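Local coordinates for protein probable GTPase engC (Thermotoga maritima, PDB 1U0L) that probably hydrolyses GTP slowly as a circularly permuted, zinc-binding GTPase that assists the late maturation of the 30S ribosomal subunit, at residues A[51-56]-A[68-73]; A[20-25]-A[35-40]; A[9-14]-A[57-62]; A[84-89]-A[168-173]. All blocks are in the same frame, centred on the assembly; numbering follows the deposited sequence.

Interaction 1: A[51-56]-A[68-73]; sequences VGDRVE and ENVLHR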
loop_
_atom_site.group_PDB
_atom_site.type_symbol
_atom_site.label_atom_id
_atom_site.label_comp_id
_atom_site.label_asym_id
_atom_site.label_seq_id
_atom_site.Cartn_x
_atom_site.Cartn_y
_atom_site.Cartn_z
ATOM N N VAL A 51 14.198 4.182 2.946
ATOM C CA VAL A 51 13.946 4.331 1.523
ATOM C C VAL A 51 12.629 5.113 1.415
ATOM O O VAL A 51 11.645 4.821 2.115
ATOM C CB VAL A 51 13.776 2.954 0.847
ATOM C CG1 VAL A 51 13.784 3.105 -0.659
ATOM C CG2 VAL A 51 14.868 2.011 1.303
ATOM N N GLY A 52 12.605 6.108 0.543
ATOM C CA GLY A 52 11.394 6.890 0.390
ATOM C C GLY A 52 11.447 8.165 1.208
ATOM O O GLY A 52 10.536 8.999 1.139
ATOM N N ASP A 53 12.514 8.309 1.993
ATOM C CA ASP A 53 12.693 9.492 2.818
ATOM C C ASP A 53 13.206 10.630 1.979
ATOM O O ASP A 53 14.083 10.433 1.134
ATOM C CB ASP A 53 13.672 9.231 3.955
ATOM C CG ASP A 53 12.968 9.061 5.278
ATOM O OD1 ASP A 53 11.872 9.646 5.425
ATOM O OD2 ASP A 53 13.499 8.362 6.171
ATOM N N ARG A 54 12.636 11.814 2.197
ATOM C CA ARG A 54 13.046 13.007 1.472
ATOM C C ARG A 54 14.215 13.608 2.246
ATOM O O ARG A 54 14.148 13.739 3.474
ATOM C CB ARG A 54 11.897 14.003 1.415
ATOM C CG ARG A 54 11.457 14.344 0.011
ATOM C CD ARG A 54 10.672 13.213 -0.611
ATOM N NE ARG A 54 10.194 13.548 -1.950
ATOM C CZ ARG A 54 9.205 12.905 -2.563
ATOM N NH1 ARG A 54 8.592 11.897 -1.950
ATOM N NH2 ARG A 54 8.827 13.268 -3.782
ATOM N N VAL A 55 15.291 13.963 1.551
ATOM C CA VAL A 55 16.447 14.543 2.239
ATOM C C VAL A 55 17.145 15.681 1.501
ATOM O O VAL A 55 16.974 15.856 0.290
ATOM C CB VAL A 55 17.522 13.470 2.556
ATOM C CG1 VAL A 55 16.946 12.422 3.515
ATOM C CG2 VAL A 55 18.024 12.833 1.267
ATOM N N GLU A 56 17.920 16.459 2.254
ATOM C CA GLU A 56 18.696 17.566 1.701
ATOM C C GLU A 56 20.156 17.264 2.020
ATOM O O GLU A 56 20.503 16.987 3.170
ATOM C CB GLU A 56 18.244 18.898 2.303
ATOM C CG GLU A 56 17.962 18.875 3.790
ATOM C CD GLU A 56 17.400 20.198 4.276
ATOM O OE1 GLU A 56 18.071 21.238 4.087
ATOM O OE2 GLU A 56 16.290 20.203 4.845
ATOM N N GLU A 68 22.800 16.105 4.839
ATOM C CA GLU A 68 22.754 17.099 5.902
ATOM C C GLU A 68 21.529 16.976 6.787
ATOM O O GLU A 68 21.613 17.206 7.988
ATOM C CB GLU A 68 22.823 18.512 5.311
ATOM C CG GLU A 68 24.146 18.832 4.604
ATOM C CD GLU A 68 25.339 18.853 5.552
ATOM O OE1 GLU A 68 26.480 18.986 5.066
ATOM O OE2 GLU A 68 25.137 18.741 6.780
ATOM N N ASN A 69 20.392 16.613 6.204
ATOM C CA ASN A 69 19.181 16.469 6.999
ATOM C C ASN A 69 18.108 15.620 6.325
ATOM O O ASN A 69 18.054 15.513 5.097
ATOM C CB ASN A 69 18.625 17.854 7.344
ATOM C CG ASN A 69 17.423 17.791 8.262
ATOM O OD1 ASN A 69 17.469 17.174 9.331
ATOM N ND2 ASN A 69 16.336 18.433 7.854
ATOM N N VAL A 70 17.262 15.012 7.155
ATOM C CA VAL A 70 16.163 14.165 6.703
ATOM C C VAL A 70 14.828 14.819 7.048
ATOM O O VAL A 70 14.530 15.017 8.221
ATOM C CB VAL A 70 16.211 12.803 7.401
ATOM C CG1 VAL A 70 15.064 11.938 6.926
ATOM C CG2 VAL A 70 17.540 12.136 7.137
ATOM N N LEU A 71 14.031 15.141 6.031
ATOM C CA LEU A 71 12.722 15.770 6.234
ATOM C C LEU A 71 11.779 14.877 7.030
ATOM O O LEU A 71 12.052 13.695 7.217
ATOM C CB LEU A 71 12.056 16.089 4.895
ATOM C CG LEU A 71 12.488 17.303 4.073
ATOM C CD1 LEU A 71 13.986 17.264 3.796
ATOM C CD2 LEU A 71 11.686 17.303 2.772
ATOM N N HIS A 72 10.665 15.447 7.487
ATOM C CA HIS A 72 9.678 14.687 8.254
ATOM C C HIS A 72 8.828 13.826 7.323
ATOM O O HIS A 72 8.386 14.276 6.267
ATOM C CB HIS A 72 8.778 15.624 9.071
ATOM C CG HIS A 72 9.515 16.432 10.098
ATOM N ND1 HIS A 72 10.216 17.578 9.786
ATOM C CD2 HIS A 72 9.655 16.260 11.435
ATOM C CE1 HIS A 72 10.752 18.078 10.887
ATOM N NE2 HIS A 72 10.427 17.297 11.901
ATOM N N ARG A 73 8.604 12.581 7.722
ATOM C CA ARG A 73 7.831 11.651 6.916
ATOM C C ARG A 73 6.334 11.663 7.237
ATOM O O ARG A 73 5.940 11.903 8.379
ATOM C CB ARG A 73 8.394 10.242 7.104
ATOM C CG ARG A 73 8.458 9.824 8.546
ATOM C CD ARG A 73 8.789 8.349 8.706
ATOM N NE ARG A 73 10.107 8.121 9.296
ATOM C CZ ARG A 73 11.244 8.251 8.627
ATOM N NH1 ARG A 73 11.202 8.602 7.351
ATOM N NH2 ARG A 73 12.408 8.036 9.228
#
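E56 meets both N69 and E68 through its carbonyl oxygen, which takes two backbone donors: N69 N at 3.1 Å from E56 O, and E68 N at 3.0 Å from the same E56 O, the latter in the carbonyl plane on a lone pair. E56 N answers with a bond to N69 O at 3.0 Å. With two residues of one strand facing a single residue of the other, this is a classic beta bulge. The side chains of E56 and N69 leave by one face of the sheet and lie side by side, their carboxylate and amide planes 64° apart; N69 ND2 to E56 OE2 is only a weak bond at 3.5 Å. On the other face V55 and V70 form the neighbouring non-hydrogen-bonded pair. V55 CG1, anti to its carbonyl carbon (chi1 -63°), touches V70 CG2 at 3.7 Å. This is the antiparallel hairpin of strands 54-58 and 65-70 in the N-terminal OB-fold domain. Past V70, L71 N bonds to R54 O at 2.9 Å, while the two methyls of L71 part: CD2 rests on R54 CB at 3.6 Å, and CD1 lies 3.5 Å from R54 O and reaches toward E56 OE2. Where the segments diverge, D53 and R73 make a salt bridge whose detailed geometry is doubtful, because R73 NH1 is modelled too close to D53. D53 OD2 also accepts Y50 N, and R73 NH2 bonds weakly to K48 O. I49 packs on both V55 and V70, and V15 of strand 11-19 packs on V55.

Interaction 2: A[20-25]-A[35-40]; sequences SNMVTV and LCKLRG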
loop_
_atom_site.group_PDB
_atom_site.type_symbol
_atom_site.label_atom_id
_atom_site.label_comp_id
_atom_site.label_asym_id
_atom_site.label_seq_id
_atom_site.Cartn_x
_atom_site.Cartn_y
_atom_site.Cartn_z
ATOM N N SER A 20 26.242 -0.591 -0.815
ATOM C CA SER A 20 27.541 -0.652 -0.123
ATOM C C SER A 20 27.643 0.093 1.215
ATOM O O SER A 20 28.583 0.861 1.448
ATOM C CB SER A 20 28.686 -0.190 -1.059
ATOM O OG SER A 20 28.213 0.395 -2.271
ATOM N N ASN A 21 26.675 -0.159 2.094
ATOM C CA ASN A 21 26.625 0.449 3.425
ATOM C C ASN A 21 26.547 1.978 3.349
ATOM O O ASN A 21 27.091 2.682 4.199
ATOM C CB ASN A 21 27.853 0.004 4.230
ATOM C CG ASN A 21 27.612 -0.001 5.732
ATOM O OD1 ASN A 21 28.406 -0.553 6.497
ATOM N ND2 ASN A 21 26.524 0.620 6.161
ATOM N N MET A 22 25.857 2.477 2.325
ATOM C CA MET A 22 25.682 3.915 2.115
ATOM C C MET A 22 24.320 4.242 1.485
ATOM O O MET A 22 23.756 3.439 0.741
ATOM C CB MET A 22 26.802 4.460 1.222
ATOM C CG MET A 22 28.192 4.452 1.854
ATOM S SD MET A 22 29.468 5.137 0.761
ATOM C CE MET A 22 29.518 6.798 1.329
ATOM N N VAL A 23 23.799 5.427 1.787
ATOM C CA VAL A 23 22.512 5.863 1.256
ATOM C C VAL A 23 22.620 6.442 -0.154
ATOM O O VAL A 23 23.421 7.342 -0.411
ATOM C CB VAL A 23 21.873 6.946 2.161
ATOM C CG1 VAL A 23 20.549 7.426 1.558
ATOM C CG2 VAL A 23 21.663 6.399 3.562
ATOM N N THR A 24 21.795 5.929 -1.061
ATOM C CA THR A 24 21.771 6.396 -2.444
ATOM C C THR A 24 20.600 7.359 -2.562
ATOM O O THR A 24 19.461 6.965 -2.321
ATOM C CB THR A 24 21.506 5.235 -3.427
ATOM O OG1 THR A 24 22.298 4.098 -3.057
ATOM C CG2 THR A 24 21.855 5.650 -4.853
ATOM N N VAL A 25 20.860 8.611 -2.922
ATOM C CA VAL A 25 19.767 9.572 -3.069
ATOM C C VAL A 25 19.609 9.982 -4.519
ATOM O O VAL A 25 20.527 9.850 -5.316
ATOM C CB VAL A 25 19.981 10.869 -2.219
ATOM C CG1 VAL A 25 20.969 10.606 -1.093
ATOM C CG2 VAL A 25 20.440 12.017 -3.102
ATOM N N LEU A 35 25.370 8.913 -4.688
ATOM C CA LEU A 35 25.533 8.095 -3.488
ATOM C C LEU A 35 25.854 9.070 -2.358
ATOM O O LEU A 35 26.286 10.185 -2.624
ATOM C CB LEU A 35 26.653 7.070 -3.674
ATOM C CG LEU A 35 26.683 5.932 -2.642
ATOM C CD1 LEU A 35 27.402 4.726 -3.214
ATOM C CD2 LEU A 35 27.359 6.410 -1.369
ATOM N N CYS A 36 25.631 8.672 -1.106
ATOM C CA CYS A 36 25.881 9.572 0.019
ATOM C C CYS A 36 26.200 8.931 1.370
ATOM O O CYS A 36 26.098 7.717 1.571
ATOM C CB CYS A 36 24.678 10.499 0.231
ATOM S SG CYS A 36 24.260 11.556 -1.154
ATOM N N LYS A 37 26.574 9.798 2.303
ATOM C CA LYS A 37 26.895 9.403 3.659
ATOM C C LYS A 37 26.225 10.424 4.568
ATOM O O LYS A 37 26.210 11.619 4.271
ATOM C CB LYS A 37 28.407 9.411 3.877
ATOM C CG LYS A 37 28.992 8.086 4.361
ATOM C CD LYS A 37 28.463 7.674 5.733
ATOM C CE LYS A 37 27.035 7.147 5.673
ATOM N NZ LYS A 37 26.901 6.010 4.721
ATOM N N LEU A 38 25.640 9.959 5.660
ATOM C CA LEU A 38 24.985 10.882 6.562
ATOM C C LEU A 38 25.986 11.360 7.584
ATOM O O LEU A 38 26.689 10.567 8.202
ATOM C CB LEU A 38 23.777 10.223 7.237
ATOM C CG LEU A 38 23.757 8.700 7.361
ATOM C CD1 LEU A 38 24.911 8.226 8.221
ATOM C CD2 LEU A 38 22.436 8.266 7.959
ATOM N N ARG A 39 26.061 12.675 7.735
ATOM C CA ARG A 39 26.979 13.299 8.676
ATOM C C ARG A 39 26.177 13.974 9.767
ATOM O O ARG A 39 24.961 13.838 9.837
ATOM C CB ARG A 39 27.801 14.370 7.963
ATOM C CG ARG A 39 26.923 15.493 7.397
ATOM C CD ARG A 39 27.205 16.854 8.023
ATOM N NE ARG A 39 28.089 17.663 7.191
ATOM C CZ ARG A 39 29.392 17.447 7.041
ATOM N NH1 ARG A 39 29.984 16.442 7.672
ATOM N NH2 ARG A 39 30.104 18.233 6.250
ATOM N N GLY A 40 26.869 14.723 10.611
ATOM C CA GLY A 40 26.183 15.447 11.656
ATOM C C GLY A 40 25.806 14.663 12.887
ATOM O O GLY A 40 26.417 13.644 13.218
#
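M22 CG stands anti to the carbonyl carbon, beside the backbone N (chi1 -68°), and L35 CG stands anti to its own backbone N (chi1 -165°). From these starting points the two side chains meet, crossing at about a right angle. L35 CD2 lies against both M22 CB and M22 SD, each at 3.3 Å. The pair sits on the hairpin of strands 22-27 and 33-38 in the N-terminal OB-fold domain, whose short segments are strongly twisted against each other, 128° between their directions. The bend of M22 at its third torsion carries CE over to K37 CG at 3.3 Å. K37 itself curls back through three bent torsions, and its NZ lies 3.5 Å from M22 CG and 3.4 Å from N21 O. An alanine at M22 would probably deprive K37 CG of its methyl neighbour and leave the lysine chain freer to turn, and L35 CD2 would lose SD and CE as neighbours. In the backbone, C36 N to V23 O and V23 N to C36 O are both weak bonds. Next to them T24 and L35 form a non-hydrogen-bonded pair. V23, V25 and C36 all pack on I67 of strand 65-70, the next strand of the sheet, and V23 also meets V15 and F18 of strand 11-19. At the buried side of the hairpin V25 CG1 lies 3.4 Å from C36 SG.

Interaction 3: A[9-14]-A[57-62]; sequences LRRRGI and YTPDET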
loop_
_atom_site.group_PDB
_atom_site.type_symbol
_atom_site.label_atom_id
_atom_site.label_comp_id
_atom_site.label_asym_id
_atom_site.label_seq_id
_atom_site.Cartn_x
_atom_site.Cartn_y
_atom_site.Cartn_z
ATOM N N LEU A 9 26.177 23.119 -2.605
ATOM C CA LEU A 9 25.187 23.704 -1.653
ATOM C C LEU A 9 23.958 22.805 -1.472
ATOM O O LEU A 9 23.686 21.931 -2.296
ATOM C CB LEU A 9 24.740 25.086 -2.147
ATOM C CG LEU A 9 23.633 25.764 -1.331
ATOM C CD1 LEU A 9 24.149 26.106 0.063
ATOM C CD2 LEU A 9 23.157 27.009 -2.055
ATOM N N ARG A 10 23.227 23.039 -0.384
ATOM C CA ARG A 10 22.017 22.291 -0.046
ATOM C C ARG A 10 21.126 21.951 -1.243
ATOM O O ARG A 10 20.659 22.840 -1.958
ATOM C CB ARG A 10 21.187 23.086 0.969
ATOM C CG ARG A 10 21.677 23.033 2.408
ATOM C CD ARG A 10 21.133 21.808 3.121
ATOM N NE ARG A 10 21.317 21.869 4.569
ATOM C CZ ARG A 10 22.500 21.869 5.177
ATOM N NH1 ARG A 10 23.618 21.812 4.462
ATOM N NH2 ARG A 10 22.568 21.921 6.502
ATOM N N ARG A 11 20.896 20.657 -1.451
ATOM C CA ARG A 11 20.035 20.177 -2.530
ATOM C C ARG A 11 19.080 19.129 -1.977
ATOM O O ARG A 11 19.456 18.318 -1.133
ATOM C CB ARG A 11 20.851 19.561 -3.673
ATOM C CG ARG A 11 21.631 20.562 -4.504
ATOM C CD ARG A 11 21.990 19.980 -5.867
ATOM N NE ARG A 11 21.279 20.641 -6.963
ATOM C CZ ARG A 11 19.958 20.626 -7.134
ATOM N NH1 ARG A 11 19.176 19.979 -6.279
ATOM N NH2 ARG A 11 19.415 21.267 -8.161
ATOM N N ARG A 12 17.842 19.152 -2.457
ATOM C CA ARG A 12 16.829 18.210 -2.006
ATOM C C ARG A 12 16.830 16.947 -2.858
ATOM O O ARG A 12 17.032 16.999 -4.073
ATOM C CB ARG A 12 15.448 18.866 -2.057
ATOM C CG ARG A 12 15.398 20.205 -1.355
ATOM C CD ARG A 12 14.035 20.863 -1.483
ATOM N NE ARG A 12 13.042 20.299 -0.570
ATOM C CZ ARG A 12 13.154 20.294 0.757
ATOM N NH1 ARG A 12 14.222 20.818 1.346
ATOM N NH2 ARG A 12 12.183 19.781 1.498
ATOM N N GLY A 13 16.603 15.810 -2.202
ATOM C CA GLY A 13 16.567 14.534 -2.893
ATOM C C GLY A 13 15.683 13.516 -2.193
ATOM O O GLY A 13 15.270 13.722 -1.049
ATOM N N ILE A 14 15.383 12.422 -2.888
ATOM C CA ILE A 14 14.565 11.344 -2.332
ATOM C C ILE A 14 15.453 10.113 -2.224
ATOM O O ILE A 14 16.120 9.754 -3.191
ATOM C CB ILE A 14 13.362 10.970 -3.248
ATOM C CG1 ILE A 14 12.505 12.205 -3.553
ATOM C CG2 ILE A 14 12.487 9.933 -2.559
ATOM C CD1 ILE A 14 13.101 13.150 -4.574
ATOM N N TYR A 57 20.999 17.300 0.991
ATOM C CA TYR A 57 22.413 16.966 1.132
ATOM C C TYR A 57 23.369 17.967 0.470
ATOM O O TYR A 57 22.936 18.907 -0.199
ATOM C CB TYR A 57 22.645 15.588 0.515
ATOM C CG TYR A 57 22.425 15.567 -0.988
ATOM C CD1 TYR A 57 23.492 15.392 -1.867
ATOM C CD2 TYR A 57 21.152 15.751 -1.528
ATOM C CE1 TYR A 57 23.301 15.400 -3.245
ATOM C CE2 TYR A 57 20.949 15.764 -2.904
ATOM C CZ TYR A 57 22.028 15.588 -3.761
ATOM O OH TYR A 57 21.829 15.604 -5.130
ATOM N N THR A 58 24.672 17.742 0.658
ATOM C CA THR A 58 25.717 18.589 0.076
ATOM C C THR A 58 26.336 17.847 -1.107
ATOM O O THR A 58 26.915 16.774 -0.944
ATOM C CB THR A 58 26.827 18.902 1.093
ATOM O OG1 THR A 58 26.270 19.608 2.210
ATOM C CG2 THR A 58 27.914 19.748 0.443
ATOM N N PRO A 59 26.226 18.418 -2.312
ATOM C CA PRO A 59 26.755 17.830 -3.547
ATOM C C PRO A 59 28.257 17.917 -3.796
ATOM O O PRO A 59 28.670 18.488 -4.806
ATOM C CB PRO A 59 25.978 18.566 -4.645
ATOM C CG PRO A 59 24.768 19.130 -3.931
ATOM C CD PRO A 59 25.348 19.556 -2.622
ATOM N N ASP A 60 29.083 17.365 -2.909
ATOM C CA ASP A 60 30.524 17.413 -3.150
ATOM C C ASP A 60 30.830 16.465 -4.311
ATOM O O ASP A 60 31.476 15.430 -4.131
ATOM C CB ASP A 60 31.319 17.005 -1.898
ATOM C CG ASP A 60 31.044 15.580 -1.457
ATOM O OD1 ASP A 60 29.937 15.318 -0.945
ATOM O OD2 ASP A 60 31.936 14.718 -1.621
ATOM N N GLU A 61 30.353 16.842 -5.498
ATOM C CA GLU A 61 30.507 16.068 -6.732
ATOM C C GLU A 61 31.846 15.354 -6.879
ATOM O O GLU A 61 31.956 14.368 -7.611
ATOM C CB GLU A 61 30.260 16.971 -7.951
ATOM C CG GLU A 61 31.340 18.011 -8.221
ATOM C CD GLU A 61 32.317 17.575 -9.300
ATOM O OE1 GLU A 61 33.025 16.565 -9.100
ATOM O OE2 GLU A 61 32.373 18.243 -10.354
ATOM N N THR A 62 32.861 15.855 -6.184
ATOM C CA THR A 62 34.187 15.255 -6.224
ATOM C C THR A 62 34.141 13.915 -5.486
ATOM O O THR A 62 35.130 13.475 -4.899
ATOM C CB THR A 62 35.230 16.182 -5.559
ATOM O OG1 THR A 62 34.923 16.337 -4.167
ATOM C CG2 THR A 62 35.216 17.557 -6.223
#
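R11 and Y57 form an antiparallel hydrogen-bonded pair, with R11 N to Y57 O at 3.0 Å and Y57 N to R11 O at 2.8 Å. Y57 O also receives a CA-H...O contact from R10 CA at 3.5 Å. In Y57, chi1 of 66° sets CG between the backbone N and the carbonyl carbon. The ring atoms CD2 and CE2 lie by R11 O, which stands obliquely to the ring, and Y57 CE2 is 3.9 Å from R11 CB. Farther on, R12 O and G13 N come to the ring edge, near its plane. G13 has no CB; one built there would point toward the segment of Y57 and end close to CE2. The aliphatic chain of R11 crosses P59 at about a right angle, R11 CD meeting P59 CG at 3.5 Å. P59 is the centre of an inverse gamma turn that takes the chain out of the strand. The R11 chain bends at chi3, and its guanidinium forms salt bridges with D27 and E29; Y57 OH bonds weakly to D27. An alanine at Y57 would probably open a gap beside R11 CB, V25 and C36 and take from D27 the weak bond of the hydroxyl, leaving it to R11. The contact joins the first and last strands of the five-stranded OB-fold sheet, 11-19 and 54-58, and sends the Y57 ring inward onto V25 of strand 22-27 and I34 and C36 of strand 33-38.

Interaction 4: A[84-89]-A[168-173]; sequences NVDQVI and KGKIST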
loop_
_atom_site.group_PDB
_atom_site.type_symbol
_atom_site.label_atom_id
_atom_site.label_comp_id
_atom_site.label_asym_id
_atom_site.label_seq_id
_atom_site.Cartn_x
_atom_site.Cartn_y
_atom_site.Cartn_z
ATOM N N ASN A 84 6.905 7.724 3.324
ATOM C CA ASN A 84 6.148 8.599 2.425
ATOM C C ASN A 84 5.458 7.880 1.284
ATOM O O ASN A 84 5.498 8.322 0.142
ATOM C CB ASN A 84 7.059 9.693 1.855
ATOM C CG ASN A 84 7.733 10.506 2.943
ATOM O OD1 ASN A 84 7.062 11.162 3.740
ATOM N ND2 ASN A 84 9.062 10.460 2.992
ATOM N N VAL A 85 4.813 6.769 1.599
ATOM C CA VAL A 85 4.102 6.018 0.588
ATOM C C VAL A 85 2.703 6.612 0.466
ATOM O O VAL A 85 2.046 6.845 1.479
ATOM C CB VAL A 85 3.984 4.538 0.982
ATOM C CG1 VAL A 85 3.372 3.756 -0.163
ATOM C CG2 VAL A 85 5.351 3.988 1.363
ATOM N N ASP A 86 2.262 6.863 -0.768
ATOM C CA ASP A 86 0.936 7.428 -1.021
ATOM C C ASP A 86 -0.057 6.328 -1.345
ATOM O O ASP A 86 -1.131 6.266 -0.761
ATOM C CB ASP A 86 0.933 8.378 -2.218
ATOM C CG ASP A 86 2.143 9.265 -2.271
ATOM O OD1 ASP A 86 2.506 9.824 -1.217
ATOM O OD2 ASP A 86 2.721 9.414 -3.371
ATOM N N GLN A 87 0.300 5.464 -2.291
ATOM C CA GLN A 87 -0.599 4.400 -2.719
ATOM C C GLN A 87 -0.235 2.960 -2.486
ATOM O O GLN A 87 0.932 2.570 -2.403
ATOM C CB GLN A 87 -0.904 4.509 -4.208
ATOM C CG GLN A 87 -1.914 5.539 -4.568
ATOM C CD GLN A 87 -2.220 5.526 -6.040
ATOM O OE1 GLN A 87 -1.314 5.446 -6.869
ATOM N NE2 GLN A 87 -3.500 5.615 -6.379
ATOM N N VAL A 88 -1.303 2.178 -2.434
ATOM C CA VAL A 88 -1.261 0.747 -2.277
ATOM C C VAL A 88 -1.999 0.256 -3.497
ATOM O O VAL A 88 -3.161 0.622 -3.711
ATOM C CB VAL A 88 -2.040 0.296 -1.066
ATOM C CG1 VAL A 88 -2.141 -1.216 -1.068
ATOM C CG2 VAL A 88 -1.366 0.799 0.190
ATOM N N ILE A 89 -1.320 -0.522 -4.333
ATOM C CA ILE A 89 -1.967 -1.079 -5.513
ATOM C C ILE A 89 -2.280 -2.480 -5.062
ATOM O O ILE A 89 -1.378 -3.303 -4.883
ATOM C CB ILE A 89 -1.034 -1.138 -6.695
ATOM C CG1 ILE A 89 -0.510 0.263 -7.016
ATOM C CG2 ILE A 89 -1.770 -1.735 -7.874
ATOM C CD1 ILE A 89 -1.581 1.249 -7.492
ATOM N N LYS A 168 1.137 7.611 -11.813
ATOM C CA LYS A 168 1.783 8.880 -12.132
ATOM C C LYS A 168 2.089 9.723 -10.907
ATOM O O LYS A 168 1.220 9.934 -10.057
ATOM C CB LYS A 168 0.904 9.713 -13.065
ATOM C CG LYS A 168 1.097 9.459 -14.538
ATOM C CD LYS A 168 0.112 10.288 -15.341
ATOM C CE LYS A 168 0.424 10.241 -16.826
ATOM N NZ LYS A 168 0.435 8.848 -17.349
ATOM N N GLY A 169 3.332 10.198 -10.844
ATOM C CA GLY A 169 3.782 11.062 -9.771
ATOM C C GLY A 169 4.007 10.452 -8.413
ATOM O O GLY A 169 5.074 10.609 -7.826
ATOM N N LYS A 170 3.002 9.749 -7.916
ATOM C CA LYS A 170 3.047 9.130 -6.594
ATOM C C LYS A 170 4.104 8.054 -6.361
ATOM O O LYS A 170 4.750 7.581 -7.293
ATOM C CB LYS A 170 1.668 8.556 -6.284
ATOM C CG LYS A 170 0.557 9.558 -6.506
ATOM C CD LYS A 170 -0.789 8.884 -6.525
ATOM C CE LYS A 170 -1.892 9.870 -6.886
ATOM N NZ LYS A 170 -3.191 9.167 -7.153
ATOM N N ILE A 171 4.292 7.705 -5.091
ATOM C CA ILE A 171 5.205 6.638 -4.699
ATOM C C ILE A 171 4.228 5.512 -4.368
ATOM O O ILE A 171 3.405 5.657 -3.461
ATOM C CB ILE A 171 6.012 6.996 -3.424
ATOM C CG1 ILE A 171 7.023 8.100 -3.739
ATOM C CG2 ILE A 171 6.727 5.751 -2.884
ATOM C CD1 ILE A 171 8.023 8.347 -2.626
ATOM N N SER A 172 4.286 4.404 -5.102
ATOM C CA SER A 172 3.340 3.326 -4.844
ATOM C C SER A 172 3.892 1.981 -4.388
ATOM O O SER A 172 5.022 1.615 -4.702
ATOM C CB SER A 172 2.461 3.106 -6.078
ATOM O OG SER A 172 1.478 4.121 -6.191
ATOM N N THR A 173 3.077 1.249 -3.630
ATOM C CA THR A 173 3.467 -0.081 -3.177
ATOM C C THR A 173 2.452 -1.134 -3.633
ATOM O O THR A 173 1.245 -0.997 -3.434
ATOM C CB THR A 173 3.616 -0.161 -1.650
ATOM O OG1 THR A 173 4.167 -1.437 -1.306
ATOM C CG2 THR A 173 2.269 0.004 -0.965
#
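I171 O takes two backbone donors from successive residues, D86 N at 3.2 Å from I171 O and Q87 N at 3.3 Å, the second bond weak. The same pair is tied in reverse by a side chain: I171 N donates to D86 OD2 at 2.9 Å, coming from above the carboxylate plane, 41° out of it. D86 OD2 also rests near K170 CB, while OD1 makes a salt bridge with K74. Two hydrogen bonds continue the ladder, T173 N to Q87 O and I89 N to T173 O, each 2.8 Å between the named atoms. They join parallel strands 87-92 and 171-175 at the middle of the GTPase sheet, and the second strand runs into the nucleotide-binding loop that starts at G176, as in P-loop GTPases generally; the permutation shows in N123 to D126 preceding this loop in sequence. V88 and T173 lie side by side on one face, their CG2 atoms 3.9 Å apart; the V85 side chain crosses that of T173 at about a right angle, CG1 near CG2. On the other face S172 OG meets Q87 CB at 3.1 Å. L167 of helix 160-167 packs on S172 and I89.

Interactions 1, 2 and 3 belong to one five-stranded sheet, their centres 11 to 12 Å apart. Strand 54-58 serves both 1 and 3: V55 O probably bonds to G13 N, and E68 OE1 joins T58 OG1 while also bridging to R39 NE of interaction 2 at 3.0 Å. Interaction 2 is nested in the chain loop closed by interaction 3. Interaction 4 lies in the GTPase domain, centred about 17 Å from interaction 1, and the two touch where G52 O probably bonds N84 ND2 at 2.8 Å. Of the four, interaction 4 comes near the nucleotide: the I89 side chain is about 10 Å from bound GDP and about 7 Å from that of K182.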